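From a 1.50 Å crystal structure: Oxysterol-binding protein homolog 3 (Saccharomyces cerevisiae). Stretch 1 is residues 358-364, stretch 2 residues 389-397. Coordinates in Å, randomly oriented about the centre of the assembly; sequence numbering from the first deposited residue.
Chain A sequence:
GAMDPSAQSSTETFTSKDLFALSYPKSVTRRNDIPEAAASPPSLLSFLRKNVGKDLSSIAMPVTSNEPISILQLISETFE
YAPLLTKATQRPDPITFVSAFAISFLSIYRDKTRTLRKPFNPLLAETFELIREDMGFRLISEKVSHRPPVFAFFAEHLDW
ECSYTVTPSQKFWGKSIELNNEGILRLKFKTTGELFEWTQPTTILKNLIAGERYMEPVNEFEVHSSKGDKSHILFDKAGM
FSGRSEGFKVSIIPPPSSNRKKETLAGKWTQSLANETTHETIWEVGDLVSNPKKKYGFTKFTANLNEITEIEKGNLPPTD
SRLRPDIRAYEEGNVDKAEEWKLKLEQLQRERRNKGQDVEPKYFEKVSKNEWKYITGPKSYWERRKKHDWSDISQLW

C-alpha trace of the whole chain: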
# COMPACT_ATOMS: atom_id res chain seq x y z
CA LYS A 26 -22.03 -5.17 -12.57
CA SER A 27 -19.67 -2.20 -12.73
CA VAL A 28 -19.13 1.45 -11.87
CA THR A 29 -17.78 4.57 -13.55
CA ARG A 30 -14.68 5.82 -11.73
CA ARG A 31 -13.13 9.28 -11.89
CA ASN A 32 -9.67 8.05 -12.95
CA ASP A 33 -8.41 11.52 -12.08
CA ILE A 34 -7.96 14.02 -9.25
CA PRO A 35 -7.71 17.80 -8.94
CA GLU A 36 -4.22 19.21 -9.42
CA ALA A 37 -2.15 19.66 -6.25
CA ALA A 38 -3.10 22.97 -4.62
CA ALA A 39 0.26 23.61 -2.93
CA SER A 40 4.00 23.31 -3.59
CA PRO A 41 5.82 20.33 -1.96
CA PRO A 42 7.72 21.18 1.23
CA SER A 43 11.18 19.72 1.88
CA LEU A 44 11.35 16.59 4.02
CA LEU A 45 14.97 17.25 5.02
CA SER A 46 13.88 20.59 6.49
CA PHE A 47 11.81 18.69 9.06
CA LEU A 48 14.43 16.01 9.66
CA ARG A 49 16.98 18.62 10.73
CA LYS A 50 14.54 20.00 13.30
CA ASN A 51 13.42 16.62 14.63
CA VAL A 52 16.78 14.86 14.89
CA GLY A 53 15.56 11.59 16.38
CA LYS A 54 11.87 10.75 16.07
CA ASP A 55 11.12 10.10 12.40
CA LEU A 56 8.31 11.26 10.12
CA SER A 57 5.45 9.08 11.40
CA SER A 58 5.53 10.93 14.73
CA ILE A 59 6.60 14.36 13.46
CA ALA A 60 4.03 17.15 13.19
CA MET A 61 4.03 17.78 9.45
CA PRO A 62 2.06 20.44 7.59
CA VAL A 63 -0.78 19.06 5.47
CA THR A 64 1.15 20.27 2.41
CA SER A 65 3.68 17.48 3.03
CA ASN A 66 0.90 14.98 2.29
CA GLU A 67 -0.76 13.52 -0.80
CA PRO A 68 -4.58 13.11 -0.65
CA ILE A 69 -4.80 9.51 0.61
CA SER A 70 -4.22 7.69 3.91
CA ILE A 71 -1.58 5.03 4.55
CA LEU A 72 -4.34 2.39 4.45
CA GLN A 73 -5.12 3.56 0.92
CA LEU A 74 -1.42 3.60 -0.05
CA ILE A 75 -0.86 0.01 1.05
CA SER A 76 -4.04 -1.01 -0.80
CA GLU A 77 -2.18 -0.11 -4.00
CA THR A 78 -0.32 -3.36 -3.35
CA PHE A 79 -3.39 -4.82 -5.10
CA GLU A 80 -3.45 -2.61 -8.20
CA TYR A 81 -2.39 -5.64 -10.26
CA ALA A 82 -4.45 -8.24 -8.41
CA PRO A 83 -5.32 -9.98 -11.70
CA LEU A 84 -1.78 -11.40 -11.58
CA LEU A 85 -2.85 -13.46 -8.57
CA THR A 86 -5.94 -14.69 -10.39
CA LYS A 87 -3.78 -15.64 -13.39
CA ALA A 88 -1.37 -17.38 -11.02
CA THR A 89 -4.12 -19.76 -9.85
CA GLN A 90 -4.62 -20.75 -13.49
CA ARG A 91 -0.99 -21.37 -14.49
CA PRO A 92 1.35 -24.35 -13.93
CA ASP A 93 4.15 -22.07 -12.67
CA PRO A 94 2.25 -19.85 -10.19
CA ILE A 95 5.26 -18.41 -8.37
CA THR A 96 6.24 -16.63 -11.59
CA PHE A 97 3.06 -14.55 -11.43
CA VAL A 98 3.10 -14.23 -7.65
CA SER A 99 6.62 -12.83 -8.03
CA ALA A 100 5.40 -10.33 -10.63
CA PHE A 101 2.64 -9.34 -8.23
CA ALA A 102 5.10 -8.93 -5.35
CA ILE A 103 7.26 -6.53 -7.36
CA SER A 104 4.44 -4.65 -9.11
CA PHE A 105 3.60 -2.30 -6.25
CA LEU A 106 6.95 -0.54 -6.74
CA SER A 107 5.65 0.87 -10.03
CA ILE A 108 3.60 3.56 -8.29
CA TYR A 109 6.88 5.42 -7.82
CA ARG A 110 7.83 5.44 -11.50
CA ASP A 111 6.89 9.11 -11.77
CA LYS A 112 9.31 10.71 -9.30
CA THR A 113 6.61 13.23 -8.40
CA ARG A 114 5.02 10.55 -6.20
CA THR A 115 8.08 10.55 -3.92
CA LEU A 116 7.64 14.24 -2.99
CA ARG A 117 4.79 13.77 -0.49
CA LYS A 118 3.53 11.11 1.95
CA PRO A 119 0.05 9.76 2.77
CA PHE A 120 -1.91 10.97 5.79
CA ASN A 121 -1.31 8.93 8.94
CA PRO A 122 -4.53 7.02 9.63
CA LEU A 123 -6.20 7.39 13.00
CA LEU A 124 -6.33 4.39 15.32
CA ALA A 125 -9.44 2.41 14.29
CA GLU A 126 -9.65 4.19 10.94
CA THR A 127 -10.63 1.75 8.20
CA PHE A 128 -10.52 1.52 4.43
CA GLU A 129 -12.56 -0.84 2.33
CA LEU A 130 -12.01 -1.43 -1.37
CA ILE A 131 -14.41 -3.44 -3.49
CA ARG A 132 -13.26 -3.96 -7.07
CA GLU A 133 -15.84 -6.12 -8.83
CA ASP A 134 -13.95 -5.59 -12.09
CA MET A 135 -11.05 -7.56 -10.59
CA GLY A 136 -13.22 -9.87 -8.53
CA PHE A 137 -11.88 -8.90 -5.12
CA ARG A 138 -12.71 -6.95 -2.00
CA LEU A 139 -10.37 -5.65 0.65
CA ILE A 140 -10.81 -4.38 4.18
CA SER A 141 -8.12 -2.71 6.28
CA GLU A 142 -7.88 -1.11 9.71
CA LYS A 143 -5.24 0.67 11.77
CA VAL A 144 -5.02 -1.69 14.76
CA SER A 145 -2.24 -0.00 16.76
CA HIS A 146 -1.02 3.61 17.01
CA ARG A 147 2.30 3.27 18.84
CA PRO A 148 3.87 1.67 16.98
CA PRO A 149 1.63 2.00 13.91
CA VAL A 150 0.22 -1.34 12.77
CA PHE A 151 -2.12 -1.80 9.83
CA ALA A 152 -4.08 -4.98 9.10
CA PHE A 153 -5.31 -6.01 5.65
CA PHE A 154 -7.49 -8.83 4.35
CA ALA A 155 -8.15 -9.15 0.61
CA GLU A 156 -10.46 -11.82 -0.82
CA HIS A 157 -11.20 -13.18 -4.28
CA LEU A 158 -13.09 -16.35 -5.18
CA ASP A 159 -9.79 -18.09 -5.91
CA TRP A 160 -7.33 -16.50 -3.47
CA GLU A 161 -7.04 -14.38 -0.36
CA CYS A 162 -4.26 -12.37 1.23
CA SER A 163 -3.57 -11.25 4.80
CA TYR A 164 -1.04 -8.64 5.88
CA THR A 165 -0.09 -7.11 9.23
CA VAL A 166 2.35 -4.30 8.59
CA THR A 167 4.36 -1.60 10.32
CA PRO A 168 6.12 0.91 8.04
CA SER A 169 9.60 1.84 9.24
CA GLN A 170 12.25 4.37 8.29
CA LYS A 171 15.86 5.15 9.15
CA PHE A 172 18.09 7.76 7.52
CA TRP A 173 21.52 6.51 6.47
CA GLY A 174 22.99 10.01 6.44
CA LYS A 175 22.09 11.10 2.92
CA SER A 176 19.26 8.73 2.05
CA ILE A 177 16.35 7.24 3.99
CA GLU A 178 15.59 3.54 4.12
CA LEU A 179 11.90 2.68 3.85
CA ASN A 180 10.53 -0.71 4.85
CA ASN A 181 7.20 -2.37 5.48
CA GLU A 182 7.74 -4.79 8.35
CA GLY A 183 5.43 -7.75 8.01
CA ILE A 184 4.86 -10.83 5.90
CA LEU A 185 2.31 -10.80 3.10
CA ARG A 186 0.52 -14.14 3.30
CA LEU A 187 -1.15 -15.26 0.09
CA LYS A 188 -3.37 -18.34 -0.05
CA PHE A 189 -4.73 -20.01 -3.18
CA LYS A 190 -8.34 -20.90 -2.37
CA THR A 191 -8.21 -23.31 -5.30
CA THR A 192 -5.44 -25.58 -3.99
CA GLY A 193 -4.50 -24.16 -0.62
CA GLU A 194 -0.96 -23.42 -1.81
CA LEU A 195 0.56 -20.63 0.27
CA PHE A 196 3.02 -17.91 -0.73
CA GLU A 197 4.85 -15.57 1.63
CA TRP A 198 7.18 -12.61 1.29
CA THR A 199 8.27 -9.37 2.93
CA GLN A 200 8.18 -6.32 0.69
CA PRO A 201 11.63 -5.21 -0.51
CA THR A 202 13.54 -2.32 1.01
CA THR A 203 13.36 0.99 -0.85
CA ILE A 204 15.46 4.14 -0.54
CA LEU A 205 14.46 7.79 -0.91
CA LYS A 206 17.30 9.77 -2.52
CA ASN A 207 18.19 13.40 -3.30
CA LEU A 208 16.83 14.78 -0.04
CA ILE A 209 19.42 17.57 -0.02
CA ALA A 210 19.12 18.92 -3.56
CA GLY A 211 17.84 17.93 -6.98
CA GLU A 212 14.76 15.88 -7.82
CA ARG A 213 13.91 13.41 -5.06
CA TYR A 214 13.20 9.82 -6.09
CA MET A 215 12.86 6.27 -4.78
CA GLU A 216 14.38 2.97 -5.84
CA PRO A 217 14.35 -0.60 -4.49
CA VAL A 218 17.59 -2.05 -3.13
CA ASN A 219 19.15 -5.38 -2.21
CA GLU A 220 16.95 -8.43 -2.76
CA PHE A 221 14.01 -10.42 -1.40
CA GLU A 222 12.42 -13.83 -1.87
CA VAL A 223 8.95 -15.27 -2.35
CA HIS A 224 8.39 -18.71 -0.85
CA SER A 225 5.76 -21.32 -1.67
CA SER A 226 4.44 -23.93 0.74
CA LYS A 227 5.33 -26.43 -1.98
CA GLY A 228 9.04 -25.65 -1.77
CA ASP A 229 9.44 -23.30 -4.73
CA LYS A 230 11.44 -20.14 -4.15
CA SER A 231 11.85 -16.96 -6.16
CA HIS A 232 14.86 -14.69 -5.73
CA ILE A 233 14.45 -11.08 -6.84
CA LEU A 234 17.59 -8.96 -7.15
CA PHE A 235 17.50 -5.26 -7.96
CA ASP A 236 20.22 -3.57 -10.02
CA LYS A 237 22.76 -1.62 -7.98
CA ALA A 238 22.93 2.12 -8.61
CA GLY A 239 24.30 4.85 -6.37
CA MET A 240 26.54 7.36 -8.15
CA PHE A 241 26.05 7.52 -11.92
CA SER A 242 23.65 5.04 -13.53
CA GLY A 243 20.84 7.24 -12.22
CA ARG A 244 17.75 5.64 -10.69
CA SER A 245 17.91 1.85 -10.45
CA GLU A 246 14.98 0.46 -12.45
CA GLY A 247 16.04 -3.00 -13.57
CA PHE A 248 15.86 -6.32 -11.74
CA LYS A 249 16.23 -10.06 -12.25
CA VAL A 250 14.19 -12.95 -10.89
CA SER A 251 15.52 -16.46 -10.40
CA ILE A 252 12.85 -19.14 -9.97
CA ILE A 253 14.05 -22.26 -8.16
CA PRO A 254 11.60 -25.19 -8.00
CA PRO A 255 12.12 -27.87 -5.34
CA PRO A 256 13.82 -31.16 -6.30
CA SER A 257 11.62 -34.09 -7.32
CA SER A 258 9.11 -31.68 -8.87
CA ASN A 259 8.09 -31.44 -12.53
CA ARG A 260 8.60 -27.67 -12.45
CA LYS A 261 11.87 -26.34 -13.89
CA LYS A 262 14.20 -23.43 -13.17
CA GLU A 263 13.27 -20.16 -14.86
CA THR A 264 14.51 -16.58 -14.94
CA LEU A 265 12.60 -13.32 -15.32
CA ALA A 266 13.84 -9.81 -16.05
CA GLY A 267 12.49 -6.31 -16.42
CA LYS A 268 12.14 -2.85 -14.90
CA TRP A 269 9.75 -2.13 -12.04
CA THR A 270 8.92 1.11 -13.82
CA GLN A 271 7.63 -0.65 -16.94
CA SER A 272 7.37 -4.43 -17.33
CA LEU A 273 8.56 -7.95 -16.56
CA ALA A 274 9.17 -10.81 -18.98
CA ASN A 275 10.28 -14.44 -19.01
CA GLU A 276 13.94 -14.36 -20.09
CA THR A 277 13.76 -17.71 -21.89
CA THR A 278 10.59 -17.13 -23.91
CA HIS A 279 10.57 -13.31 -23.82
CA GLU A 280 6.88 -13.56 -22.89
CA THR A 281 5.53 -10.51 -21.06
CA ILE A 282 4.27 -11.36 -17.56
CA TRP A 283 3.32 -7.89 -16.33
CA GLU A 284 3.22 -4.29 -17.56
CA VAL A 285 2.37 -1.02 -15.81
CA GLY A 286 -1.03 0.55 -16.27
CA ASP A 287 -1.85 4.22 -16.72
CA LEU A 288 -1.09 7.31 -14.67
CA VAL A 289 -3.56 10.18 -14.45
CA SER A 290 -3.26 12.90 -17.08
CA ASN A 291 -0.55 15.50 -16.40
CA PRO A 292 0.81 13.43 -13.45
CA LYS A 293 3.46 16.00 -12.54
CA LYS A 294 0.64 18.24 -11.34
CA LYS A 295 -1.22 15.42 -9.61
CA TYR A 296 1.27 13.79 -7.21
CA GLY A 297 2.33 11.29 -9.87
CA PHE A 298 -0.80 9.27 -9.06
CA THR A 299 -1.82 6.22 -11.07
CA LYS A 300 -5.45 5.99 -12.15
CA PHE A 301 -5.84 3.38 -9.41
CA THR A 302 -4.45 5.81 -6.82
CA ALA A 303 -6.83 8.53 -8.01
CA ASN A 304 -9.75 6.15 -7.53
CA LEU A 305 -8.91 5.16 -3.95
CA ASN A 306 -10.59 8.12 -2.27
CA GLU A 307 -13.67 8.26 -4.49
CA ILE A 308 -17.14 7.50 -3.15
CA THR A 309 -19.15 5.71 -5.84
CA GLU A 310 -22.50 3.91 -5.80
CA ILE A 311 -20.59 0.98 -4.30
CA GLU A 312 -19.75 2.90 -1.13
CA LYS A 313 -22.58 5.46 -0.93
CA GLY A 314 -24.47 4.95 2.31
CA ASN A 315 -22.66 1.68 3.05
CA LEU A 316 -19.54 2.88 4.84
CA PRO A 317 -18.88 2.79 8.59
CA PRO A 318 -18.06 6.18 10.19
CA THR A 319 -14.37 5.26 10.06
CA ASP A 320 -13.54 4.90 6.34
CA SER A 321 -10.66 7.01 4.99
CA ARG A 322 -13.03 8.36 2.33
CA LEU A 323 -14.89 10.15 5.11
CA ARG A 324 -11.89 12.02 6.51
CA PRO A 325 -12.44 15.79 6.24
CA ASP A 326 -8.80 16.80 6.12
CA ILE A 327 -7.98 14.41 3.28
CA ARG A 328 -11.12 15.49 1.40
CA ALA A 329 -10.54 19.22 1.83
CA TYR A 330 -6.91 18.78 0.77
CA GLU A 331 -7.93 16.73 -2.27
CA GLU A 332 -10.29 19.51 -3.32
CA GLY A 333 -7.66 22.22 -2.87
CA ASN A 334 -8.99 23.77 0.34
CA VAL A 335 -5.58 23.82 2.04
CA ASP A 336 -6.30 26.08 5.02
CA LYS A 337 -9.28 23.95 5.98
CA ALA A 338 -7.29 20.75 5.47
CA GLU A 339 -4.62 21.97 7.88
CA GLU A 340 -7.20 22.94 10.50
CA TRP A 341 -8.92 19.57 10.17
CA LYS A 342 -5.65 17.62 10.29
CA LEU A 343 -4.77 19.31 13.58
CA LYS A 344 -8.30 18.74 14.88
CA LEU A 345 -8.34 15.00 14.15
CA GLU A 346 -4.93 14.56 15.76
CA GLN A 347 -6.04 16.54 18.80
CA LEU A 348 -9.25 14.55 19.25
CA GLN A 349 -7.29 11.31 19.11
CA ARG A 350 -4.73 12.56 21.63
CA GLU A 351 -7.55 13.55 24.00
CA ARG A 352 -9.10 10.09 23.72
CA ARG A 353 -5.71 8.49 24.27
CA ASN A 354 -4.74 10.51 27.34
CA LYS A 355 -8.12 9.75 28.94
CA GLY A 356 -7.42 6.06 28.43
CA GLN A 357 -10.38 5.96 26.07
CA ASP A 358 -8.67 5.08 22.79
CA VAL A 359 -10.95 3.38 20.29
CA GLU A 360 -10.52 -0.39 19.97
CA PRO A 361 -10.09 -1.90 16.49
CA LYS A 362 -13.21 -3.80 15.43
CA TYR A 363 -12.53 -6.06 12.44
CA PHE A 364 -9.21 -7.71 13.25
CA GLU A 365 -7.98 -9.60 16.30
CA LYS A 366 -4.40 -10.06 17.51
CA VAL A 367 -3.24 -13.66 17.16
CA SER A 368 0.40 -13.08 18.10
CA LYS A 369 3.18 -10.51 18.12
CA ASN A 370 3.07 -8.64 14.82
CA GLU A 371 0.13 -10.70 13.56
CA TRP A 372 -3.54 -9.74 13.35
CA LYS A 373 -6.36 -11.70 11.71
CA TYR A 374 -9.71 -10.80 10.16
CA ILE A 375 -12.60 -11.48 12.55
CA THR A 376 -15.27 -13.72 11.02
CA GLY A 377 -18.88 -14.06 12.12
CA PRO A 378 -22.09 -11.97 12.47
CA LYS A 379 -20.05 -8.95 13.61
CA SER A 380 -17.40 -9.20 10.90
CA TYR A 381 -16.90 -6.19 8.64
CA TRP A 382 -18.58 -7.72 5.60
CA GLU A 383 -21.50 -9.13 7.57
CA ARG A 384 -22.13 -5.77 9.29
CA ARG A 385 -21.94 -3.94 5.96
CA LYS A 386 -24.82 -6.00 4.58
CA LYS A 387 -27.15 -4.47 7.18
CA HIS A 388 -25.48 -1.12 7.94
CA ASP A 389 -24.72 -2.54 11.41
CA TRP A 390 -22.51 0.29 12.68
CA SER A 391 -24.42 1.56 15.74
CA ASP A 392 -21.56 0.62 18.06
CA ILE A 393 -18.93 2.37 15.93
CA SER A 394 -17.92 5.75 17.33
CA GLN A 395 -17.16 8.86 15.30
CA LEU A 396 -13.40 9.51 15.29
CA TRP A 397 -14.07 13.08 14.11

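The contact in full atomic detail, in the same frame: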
# COMPACT_ATOMS: atom_id res chain seq x y z
N ASP A 358 -8.98 5.29 24.20
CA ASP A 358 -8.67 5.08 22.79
C ASP A 358 -9.70 4.11 22.23
O ASP A 358 -10.24 3.26 22.94
CB ASP A 358 -7.27 4.46 22.62
CG ASP A 358 -6.23 5.47 22.18
OD1 ASP A 358 -6.55 6.35 21.36
OD2 ASP A 358 -5.07 5.35 22.63
N VAL A 359 -9.99 4.25 20.94
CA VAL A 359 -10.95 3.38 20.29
C VAL A 359 -10.29 2.04 19.98
O VAL A 359 -9.13 2.00 19.55
CB VAL A 359 -11.47 4.02 18.99
CG1 VAL A 359 -12.46 3.09 18.31
CG2 VAL A 359 -12.11 5.36 19.29
N GLU A 360 -11.02 0.96 20.22
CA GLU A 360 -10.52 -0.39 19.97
C GLU A 360 -10.81 -0.82 18.53
O GLU A 360 -11.90 -0.58 18.02
CB GLU A 360 -11.20 -1.37 20.92
CG GLU A 360 -10.93 -1.12 22.38
CD GLU A 360 -9.98 -2.14 22.97
OE1 GLU A 360 -8.91 -2.38 22.38
OE2 GLU A 360 -10.32 -2.71 24.03
N PRO A 361 -9.83 -1.46 17.86
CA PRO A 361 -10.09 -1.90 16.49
C PRO A 361 -11.26 -2.89 16.53
O PRO A 361 -11.44 -3.59 17.53
CB PRO A 361 -8.77 -2.54 16.06
CG PRO A 361 -8.14 -2.95 17.36
CD PRO A 361 -8.45 -1.79 18.27
N LYS A 362 -12.02 -2.95 15.45
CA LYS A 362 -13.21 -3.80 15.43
C LYS A 362 -13.23 -5.02 14.51
O LYS A 362 -13.95 -5.98 14.79
CB LYS A 362 -14.43 -2.95 15.06
CG LYS A 362 -14.61 -1.67 15.86
CD LYS A 362 -14.98 -1.96 17.30
CE LYS A 362 -15.51 -0.72 17.99
NZ LYS A 362 -14.52 0.39 18.07
N TYR A 363 -12.46 -4.99 13.43
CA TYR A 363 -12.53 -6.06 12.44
C TYR A 363 -11.38 -7.06 12.38
O TYR A 363 -11.43 -8.01 11.60
CB TYR A 363 -12.76 -5.41 11.08
CG TYR A 363 -13.84 -4.35 11.19
CD1 TYR A 363 -15.14 -4.69 11.56
CD2 TYR A 363 -13.53 -2.99 11.03
CE1 TYR A 363 -16.10 -3.72 11.79
CE2 TYR A 363 -14.50 -2.01 11.26
CZ TYR A 363 -15.78 -2.38 11.64
OH TYR A 363 -16.73 -1.42 11.89
N PHE A 364 -10.37 -6.84 13.20
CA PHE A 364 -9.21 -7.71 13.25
C PHE A 364 -8.90 -8.01 14.71
O PHE A 364 -9.15 -7.18 15.59
CB PHE A 364 -8.00 -7.02 12.61
CG PHE A 364 -8.13 -6.81 11.14
CD1 PHE A 364 -7.63 -7.74 10.24
CD2 PHE A 364 -8.78 -5.68 10.64
CE1 PHE A 364 -7.78 -7.56 8.87
CE2 PHE A 364 -8.93 -5.49 9.27
CZ PHE A 364 -8.43 -6.43 8.38
N ASP A 389 -24.85 -2.32 9.97
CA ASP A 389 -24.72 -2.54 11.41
C ASP A 389 -23.49 -1.84 11.99
O ASP A 389 -22.48 -2.48 12.28
CB ASP A 389 -24.68 -4.05 11.69
CG ASP A 389 -24.56 -4.37 13.17
OD1 ASP A 389 -25.03 -3.56 14.00
OD2 ASP A 389 -24.02 -5.45 13.50
N TRP A 390 -23.61 -0.52 12.16
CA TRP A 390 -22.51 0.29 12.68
C TRP A 390 -22.87 1.11 13.91
O TRP A 390 -22.15 2.04 14.26
CB TRP A 390 -22.01 1.26 11.61
CG TRP A 390 -21.87 0.72 10.22
CD1 TRP A 390 -22.57 1.13 9.11
CD2 TRP A 390 -20.91 -0.24 9.75
NE1 TRP A 390 -22.11 0.49 7.99
CE2 TRP A 390 -21.09 -0.35 8.35
CE3 TRP A 390 -19.92 -1.01 10.37
CZ2 TRP A 390 -20.30 -1.21 7.56
CZ3 TRP A 390 -19.14 -1.86 9.59
CH2 TRP A 390 -19.34 -1.95 8.19
N SER A 391 -23.99 0.80 14.57
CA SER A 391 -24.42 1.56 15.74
C SER A 391 -23.43 1.64 16.89
O SER A 391 -23.47 2.58 17.68
CB SER A 391 -25.76 1.01 16.25
OG SER A 391 -26.77 1.17 15.28
N ASP A 392 -22.54 0.66 16.99
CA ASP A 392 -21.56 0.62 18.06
C ASP A 392 -20.21 1.19 17.65
O ASP A 392 -19.23 1.10 18.39
CB ASP A 392 -21.38 -0.83 18.55
CG ASP A 392 -20.92 -1.76 17.45
OD1 ASP A 392 -21.40 -1.63 16.30
OD2 ASP A 392 -20.07 -2.64 17.73
N ILE A 393 -20.16 1.77 16.45
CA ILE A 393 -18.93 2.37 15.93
C ILE A 393 -18.96 3.87 16.21
O ILE A 393 -19.83 4.58 15.72
CB ILE A 393 -18.81 2.14 14.41
CG1 ILE A 393 -18.89 0.64 14.10
CG2 ILE A 393 -17.52 2.75 13.90
CD1 ILE A 393 -17.82 -0.20 14.76
N SER A 394 -17.99 4.34 16.99
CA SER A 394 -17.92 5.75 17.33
C SER A 394 -17.37 6.61 16.20
O SER A 394 -16.73 6.10 15.27
CB SER A 394 -17.05 5.95 18.56
OG SER A 394 -15.71 5.60 18.29
N GLN A 395 -17.64 7.90 16.28
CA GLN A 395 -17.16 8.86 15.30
C GLN A 395 -15.78 9.33 15.76
O GLN A 395 -15.63 9.89 16.85
CB GLN A 395 -18.11 10.05 15.21
CG GLN A 395 -19.50 9.69 14.72
CD GLN A 395 -19.55 9.42 13.23
OE1 GLN A 395 -20.51 8.83 12.74
NE2 GLN A 395 -18.52 9.85 12.51
N LEU A 396 -14.76 9.10 14.93
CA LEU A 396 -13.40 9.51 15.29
C LEU A 396 -13.23 11.02 15.11
O LEU A 396 -12.30 11.61 15.67
CB LEU A 396 -12.39 8.75 14.42
CG LEU A 396 -12.44 7.22 14.54
CD1 LEU A 396 -11.49 6.60 13.53
CD2 LEU A 396 -12.08 6.80 15.96
N TRP A 397 -14.11 11.64 14.34
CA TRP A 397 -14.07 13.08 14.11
C TRP A 397 -15.48 13.61 13.89
O TRP A 397 -16.43 12.83 13.81
CB TRP A 397 -13.20 13.40 12.89
CG TRP A 397 -13.67 12.74 11.63
CD1 TRP A 397 -14.71 13.13 10.83
CD2 TRP A 397 -13.17 11.52 11.07
NE1 TRP A 397 -14.89 12.23 9.81
CE2 TRP A 397 -13.96 11.23 9.93
CE3 TRP A 397 -12.14 10.64 11.41
CZ2 TRP A 397 -13.74 10.10 9.14
CZ3 TRP A 397 -11.92 9.52 10.62
CH2 TRP A 397 -12.73 9.26 9.50
OXT TRP A 397 -15.61 14.85 13.80
O HOH W 1 -16.46 2.47 18.76

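At the apolar centre of the contact between residues 358-364 and 389-397 lies Ile-393. Its CA-to-CB bond runs sideways to the other stretch, but with chi1 and chi2 both in the m well the end of the side chain comes nearer, and CD1 reaches both Lys-362 and Tyr-363. CD1 of Ile-393 is 3.7 Å from CG of Lys-362, a packing of methyl against the aliphatic part of the lysine. The same CD1 lies 3.3 Å from OH of Tyr-363 and 4.3 Å from its CZ, so the methyl meets the phenol near its hydroxyl end. The contact joins two segments of irregular backbone and buries 282 Å², summed over both sides. The two backbone segments stay well apart, with CA of Val-359 7.9 Å from CA of Ser-394 and CA of Lys-362 8.4 Å from CA of Ile-393, so the space between them is bridged largely by side chains.

Trp-390 adds a second apolar neighbour to that end of the tyrosine. Its indole likewise starts from a sideways CA-to-CB bond and comes nearer at its tip, placing CZ3 of Trp-390 4.0 Å from CZ of Tyr-363 and 3.4 Å from OH of Tyr-363. The two rings meet obliquely, and the approach of Ile-393 to the tyrosine ring is oblique as well. Tyr-363 is buried and has the largest area covered by the opposing stretch, 52 Å², in keeping with its contacts to both residues.

Trp-390 and Ile-393 are brought to the same phenol from the two ends of a type I beta turn, closed by a backbone hydrogen bond from N of Ile-393 to O of Trp-390 (3.0 Å). Ser-391, within the turn, makes no contact with the other stretch.

A separate apolar patch forms around Val-359, whose CA-to-CB bond points toward the other stretch. CG2 of Val-359 packs 3.6 Å from CD2 of Leu-396, and it also lies 3.7 Å from OG of Ser-394, where the hydrophobic surface gives way to polar groups.

No direct hydrogen bond crosses the contact; its polar edge is bridged by one ordered water and organised by the amino group of Lys-362. The side chain bends back at chi1, chi2 and chi4, all m, with chi3 t, and this folded course lets NZ of Lys-362 donate a hydrogen bond to O of Glu-360 in its own stretch (2.8 Å). NZ of Lys-362 also donates to water 1, at 2.9 Å from the water oxygen. That water accepts a second hydrogen bond from N of Ser-394 (3.0 Å to the water O) and donates one to O of Asp-392 (3.1 Å from the water O). It thus ties the lysine to main-chain groups on either side of Ile-393 in sequence. CE of Lys-362 comes within 4.2 Å of O of Asp-392, while the carboxylate of Asp-392 is hydrogen-bonded elsewhere in the structure. One lysine therefore serves both parts of the contact, its CG against Ile-393 and its NZ at the water.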